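Local coordinates for protein GRMZM2G135359 pseudokinase (Zea mays, PDB 6CPY) that probably acts in signalling as a receptor-like pseudokinase, with a protein-kinase-fold domain whose ATP binding and catalytic activity are not established, at residues A[51-56]-A[191-195]; A[274-278]-A[299-303]. The contacts are given in a common frame with arbitrary orientation. Numbering follows the deposited sequence.

Contact 1: residues A[51-56]-A[191-195]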
loop_
_atom_site.group_PDB
_atom_site.type_symbol
_atom_site.label_atom_id
_atom_site.label_comp_id
_atom_site.label_asym_id
_atom_site.label_seq_id
_atom_site.Cartn_x
_atom_site.Cartn_y
_atom_site.Cartn_z
ATOM N N THR A 51 5.103 4.187 -11.672
ATOM C CA THR A 51 4.191 3.045 -11.805
ATOM C C THR A 51 3.640 3.005 -13.239
ATOM O O THR A 51 4.094 3.758 -14.094
ATOM C CB THR A 51 3.028 3.126 -10.785
ATOM O OG1 THR A 51 2.157 4.219 -11.115
ATOM C CG2 THR A 51 3.560 3.303 -9.354
ATOM N N SER A 52 2.664 2.133 -13.495
ATOM C CA SER A 52 2.064 2.001 -14.826
ATOM C C SER A 52 1.163 3.171 -15.196
ATOM O O SER A 52 0.848 3.358 -16.367
ATOM C CB SER A 52 1.260 0.699 -14.930
ATOM O OG SER A 52 0.091 0.765 -14.127
ATOM N N THR A 53 0.730 3.941 -14.202
ATOM C CA THR A 53 -0.133 5.085 -14.437
ATOM C C THR A 53 0.421 6.404 -13.901
ATOM O O THR A 53 -0.264 7.424 -13.997
ATOM C CB THR A 53 -1.514 4.865 -13.779
ATOM O OG1 THR A 53 -1.379 4.850 -12.347
ATOM C CG2 THR A 53 -2.140 3.554 -14.256
ATOM N N CYS A 54 1.629 6.414 -13.334
ATOM C CA CYS A 54 2.120 7.630 -12.661
ATOM C C CYS A 54 3.631 7.727 -12.410
ATOM O O CYS A 54 4.324 6.724 -12.299
ATOM C CB CYS A 54 1.382 7.830 -11.322
ATOM S SG CYS A 54 2.101 7.008 -9.878
ATOM N N MET A 55 4.108 8.969 -12.327
ATOM C CA MET A 55 5.450 9.309 -11.858
ATOM C C MET A 55 5.325 9.696 -10.401
ATOM O O MET A 55 4.304 10.284 -10.028
ATOM C CB MET A 55 5.982 10.532 -12.608
ATOM C CG MET A 55 6.290 10.316 -14.069
ATOM S SD MET A 55 7.666 9.187 -14.319
ATOM C CE MET A 55 8.974 9.977 -13.385
ATOM N N LEU A 56 6.347 9.398 -9.593
ATOM C CA LEU A 56 6.362 9.774 -8.174
ATOM C C LEU A 56 7.492 10.751 -7.862
ATOM O O LEU A 56 8.669 10.429 -8.042
ATOM C CB LEU A 56 6.523 8.545 -7.294
ATOM C CG LEU A 56 5.393 7.543 -7.423
ATOM C CD1 LEU A 56 5.846 6.206 -6.862
ATOM C CD2 LEU A 56 4.152 8.065 -6.707
ATOM N N LEU A 191 -1.045 4.266 -4.971
ATOM C CA LEU A 191 -0.476 5.368 -5.750
ATOM C C LEU A 191 -0.960 5.412 -7.201
ATOM O O LEU A 191 -0.890 6.461 -7.852
ATOM C CB LEU A 191 1.043 5.278 -5.702
ATOM C CG LEU A 191 1.621 5.390 -4.288
ATOM C CD1 LEU A 191 3.096 5.065 -4.289
ATOM C CD2 LEU A 191 1.382 6.770 -3.693
ATOM N N GLU A 192 -1.443 4.282 -7.703
ATOM C CA GLU A 192 -1.852 4.169 -9.094
ATOM C C GLU A 192 -3.178 4.864 -9.290
ATOM O O GLU A 192 -4.079 4.735 -8.468
ATOM C CB GLU A 192 -1.986 2.692 -9.487
ATOM C CG GLU A 192 -0.672 1.928 -9.502
ATOM C CD GLU A 192 -0.097 1.744 -10.896
ATOM O OE1 GLU A 192 -0.145 2.695 -11.708
ATOM O OE2 GLU A 192 0.425 0.640 -11.175
ATOM N N PHE A 193 -3.307 5.598 -10.383
ATOM C CA PHE A 193 -4.574 6.236 -10.696
ATOM C C PHE A 193 -5.577 5.135 -11.050
ATOM O O PHE A 193 -5.220 4.161 -11.723
ATOM C CB PHE A 193 -4.408 7.245 -11.832
ATOM C CG PHE A 193 -3.684 8.499 -11.415
ATOM C CD1 PHE A 193 -2.315 8.491 -11.186
ATOM C CD2 PHE A 193 -4.371 9.692 -11.255
ATOM C CE1 PHE A 193 -1.649 9.646 -10.792
ATOM C CE2 PHE A 193 -3.708 10.850 -10.863
ATOM C CZ PHE A 193 -2.349 10.823 -10.624
ATOM N N TRP A 194 -6.811 5.278 -10.569
ATOM C CA TRP A 194 -7.854 4.253 -10.749
ATOM C C TRP A 194 -8.351 4.194 -12.199
ATOM O O TRP A 194 -9.468 4.626 -12.493
ATOM C CB TRP A 194 -9.044 4.530 -9.812
ATOM C CG TRP A 194 -8.780 4.317 -8.340
ATOM C CD1 TRP A 194 -7.572 4.087 -7.733
ATOM C CD2 TRP A 194 -9.753 4.355 -7.291
ATOM N NE1 TRP A 194 -7.741 3.964 -6.372
ATOM C CE2 TRP A 194 -9.071 4.122 -6.076
ATOM C CE3 TRP A 194 -11.141 4.551 -7.263
ATOM C CZ2 TRP A 194 -9.732 4.087 -4.843
ATOM C CZ3 TRP A 194 -11.794 4.515 -6.042
ATOM C CH2 TRP A 194 -11.089 4.283 -4.847
ATOM N N ASN A 195 -7.529 3.658 -13.098
ATOM C CA ASN A 195 -7.917 3.494 -14.504
ATOM C C ASN A 195 -7.013 2.499 -15.226
ATOM O O ASN A 195 -6.925 1.333 -14.836
ATOM C CB ASN A 195 -7.927 4.845 -15.237
ATOM C CG ASN A 195 -6.590 5.563 -15.184
ATOM O OD1 ASN A 195 -5.548 4.991 -15.503
ATOM N ND2 ASN A 195 -6.620 6.837 -14.805
#
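Three consecutive hydroxyl side chains, Thr-51, Ser-52 and Thr-53, all adopt the p rotamer and gather round the carboxylate of Glu-192. The glutamate, m at chi1 with chi2 near -101°, curls its head group into the turn. Thr-53 OG1 donates to Glu-192 OE1 (2.6 Å) and accepts from Phe-193 N (2.9 Å), so one hydroxyl links side chain and backbone of the opposing segment. Weak bonds to Glu-192 OE1 come from Thr-51 OG1 (2.8 Å) and Thr-53 N (2.9 Å), while Ser-52 OG donates to Glu-192 OE2 (3.0 Å). Apolar contacts lie on separate flanks of the cluster: Cys-54 CB meets the Phe-193 ring edge at CE1 (3.6 Å), and Leu-56 CD1 touches Leu-191 CD1 (3.9 Å). By sequence, 51-54 corresponds to part of the kinase glycine-rich loop, with Thr-51 and Cys-54 probably at glycine positions, and Glu-192 replaces the DFG glycine after Asp-190. The hydroxyls hold the carboxylate near where active kinases place nucleotide phosphates, consistent with poor nucleotide accommodation.

Contact 2: residues A[274-278]-A[299-303]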
loop_
_atom_site.group_PDB
_atom_site.type_symbol
_atom_site.label_atom_id
_atom_site.label_comp_id
_atom_site.label_asym_id
_atom_site.label_seq_id
_atom_site.Cartn_x
_atom_site.Cartn_y
_atom_site.Cartn_z
ATOM N N ALA A 274 3.252 -20.512 14.249
ATOM C CA ALA A 274 1.922 -19.948 14.329
ATOM C C ALA A 274 1.681 -18.990 13.144
ATOM O O ALA A 274 0.604 -18.991 12.548
ATOM C CB ALA A 274 1.726 -19.261 15.667
ATOM N N LEU A 275 2.686 -18.193 12.781
ATOM C CA LEU A 275 2.523 -17.267 11.643
ATOM C C LEU A 275 2.365 -18.023 10.327
ATOM O O LEU A 275 1.591 -17.604 9.453
ATOM C CB LEU A 275 3.693 -16.292 11.557
ATOM C CG LEU A 275 3.709 -15.287 12.717
ATOM C CD1 LEU A 275 5.043 -14.557 12.761
ATOM C CD2 LEU A 275 2.558 -14.293 12.604
ATOM N N CYS A 276 3.080 -19.141 10.183
ATOM C CA CYS A 276 2.924 -19.983 8.988
ATOM C C CYS A 276 1.528 -20.634 8.895
ATOM O O CYS A 276 1.036 -20.873 7.797
ATOM C CB CYS A 276 4.024 -21.037 8.906
ATOM S SG CYS A 276 5.658 -20.345 8.567
ATOM N N GLU A 277 0.889 -20.898 10.032
ATOM C CA GLU A 277 -0.510 -21.361 10.030
ATOM C C GLU A 277 -1.455 -20.275 9.507
ATOM O O GLU A 277 -2.362 -20.559 8.721
ATOM C CB GLU A 277 -0.939 -21.837 11.420
ATOM C CG GLU A 277 -0.216 -23.103 11.863
ATOM C CD GLU A 277 -0.389 -23.437 13.339
ATOM O OE1 GLU A 277 -0.799 -22.555 14.126
ATOM O OE2 GLU A 277 -0.101 -24.597 13.720
ATOM N N VAL A 278 -1.223 -19.030 9.917
ATOM C CA VAL A 278 -1.973 -17.890 9.361
ATOM C C VAL A 278 -1.819 -17.851 7.854
ATOM O O VAL A 278 -2.815 -17.740 7.144
ATOM C CB VAL A 278 -1.531 -16.532 9.958
ATOM C CG1 VAL A 278 -2.226 -15.369 9.243
ATOM C CG2 VAL A 278 -1.808 -16.499 11.446
ATOM N N ARG A 299 -5.924 -12.692 15.126
ATOM C CA ARG A 299 -4.991 -13.804 15.284
ATOM C C ARG A 299 -3.549 -13.292 15.280
ATOM O O ARG A 299 -2.753 -13.670 16.143
ATOM C CB ARG A 299 -5.210 -14.860 14.194
ATOM C CG ARG A 299 -4.276 -16.075 14.256
ATOM C CD ARG A 299 -4.211 -16.679 15.652
ATOM N NE ARG A 299 -3.336 -17.849 15.722
ATOM C CZ ARG A 299 -2.833 -18.348 16.852
ATOM N NH1 ARG A 299 -3.113 -17.791 18.027
ATOM N NH2 ARG A 299 -2.037 -19.408 16.808
ATOM N N MET A 300 -3.235 -12.402 14.336
ATOM C CA MET A 300 -1.913 -11.793 14.267
ATOM C C MET A 300 -1.537 -11.047 15.548
ATOM O O MET A 300 -0.406 -11.150 15.996
ATOM C CB MET A 300 -1.802 -10.844 13.062
ATOM C CG MET A 300 -1.727 -11.524 11.706
ATOM S SD MET A 300 -0.284 -12.576 11.486
ATOM C CE MET A 300 1.034 -11.367 11.403
ATOM N N ARG A 301 -2.473 -10.301 16.136
ATOM C CA ARG A 301 -2.207 -9.608 17.406
ATOM C C ARG A 301 -1.961 -10.589 18.550
ATOM O O ARG A 301 -1.099 -10.353 19.403
ATOM C CB ARG A 301 -3.352 -8.668 17.787
ATOM C CG ARG A 301 -3.022 -7.851 19.024
ATOM C CD ARG A 301 -4.143 -6.927 19.436
ATOM N NE ARG A 301 -3.674 -6.016 20.476
ATOM C CZ ARG A 301 -4.216 -4.834 20.754
ATOM N NH1 ARG A 301 -5.260 -4.385 20.062
ATOM N NH2 ARG A 301 -3.692 -4.091 21.717
ATOM N N GLU A 302 -2.731 -11.673 18.571
ATOM C CA GLU A 302 -2.552 -12.748 19.547
ATOM C C GLU A 302 -1.120 -13.288 19.455
ATOM O O GLU A 302 -0.432 -13.423 20.468
ATOM C CB GLU A 302 -3.580 -13.859 19.298
ATOM C CG GLU A 302 -3.818 -14.816 20.463
ATOM C CD GLU A 302 -4.854 -15.884 20.141
ATOM O OE1 GLU A 302 -5.750 -15.629 19.309
ATOM O OE2 GLU A 302 -4.769 -16.995 20.708
ATOM N N ILE A 303 -0.656 -13.536 18.229
ATOM C CA ILE A 303 0.682 -14.107 18.005
ATOM C C ILE A 303 1.839 -13.145 18.303
ATOM O O ILE A 303 2.799 -13.509 18.993
ATOM C CB ILE A 303 0.814 -14.629 16.561
ATOM C CG1 ILE A 303 -0.143 -15.807 16.344
ATOM C CG2 ILE A 303 2.251 -15.034 16.257
ATOM C CD1 ILE A 303 -0.409 -16.133 14.885
HETATM O O HOH W 1 -1.704 -19.576 14.102
#
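Two helical turns run antiparallel here, their short axes 10.5 Å apart at closest approach and 172° between their directions, so the start of 274-278 lies beside the end of 299-303. Ala-274 opens the interface: its small CB rests against Ile-303 CD1 (3.9 Å), letting the isoleucine come close to the opposing backbone. Its carbonyl oxygen has a further role, since the ordered water donates to Ala-274 O (2.8 Å) and to Glu-277 OE1 (3.1 Å) and accepts from Arg-299 NH2 (2.7 Å). Next, Leu-275 sends CD2 between Met-300 SD (3.5 Å) and Ile-303 CG2 (3.7 Å), while the same leucine also meets Trp-144 and Leu-148 on helix 144-164 and Leu-229 on helix 214-230. Glu-277 sits at the exposed margin, with OE1 4.3 Å from Arg-299 NH2, too far for a salt bridge, so the water mediates; the arginine is paired through NH1 with Glu-302 OE2 (3.3 Å) on its own helix. Val-278 completes the apolar seam, with CG2 against Ile-303 CD1 (3.7 Å) and the aliphatic Arg-299 CG (3.8 Å). Met-300 also touches Met-152 of helix 144-164 and Tyr-221 of helix 214-230. An apolar seam with a hydrated, charged margin joins the last two long helices, αH and αI in kinase nomenclature, of the helical C-lobe of the protein kinase fold.

From the N terminus, after helix 34-40, the chain enters the five-stranded sheet of the N-lobe, where 51-56 spans the turn after strand 47-50 and the beginning of strand 54-60. Contact 1 closes only after the remaining strands, helix 82-96, the passage into the C-lobe, helix 144-164 and the hairpin 178-180/186-188, a loop of 134 residues that ties the N-lobe sheet to the start of the activation segment. Contact 2 then opens and closes in series, neither nested nor crossed, joining helices 269-282 and 293-304 across 20 residues. The centres of the two contacts lie about 33 Å apart on opposite sides of the chain's centre: one bridges the lobes at the cleft, the other joins the last two C-lobe helices.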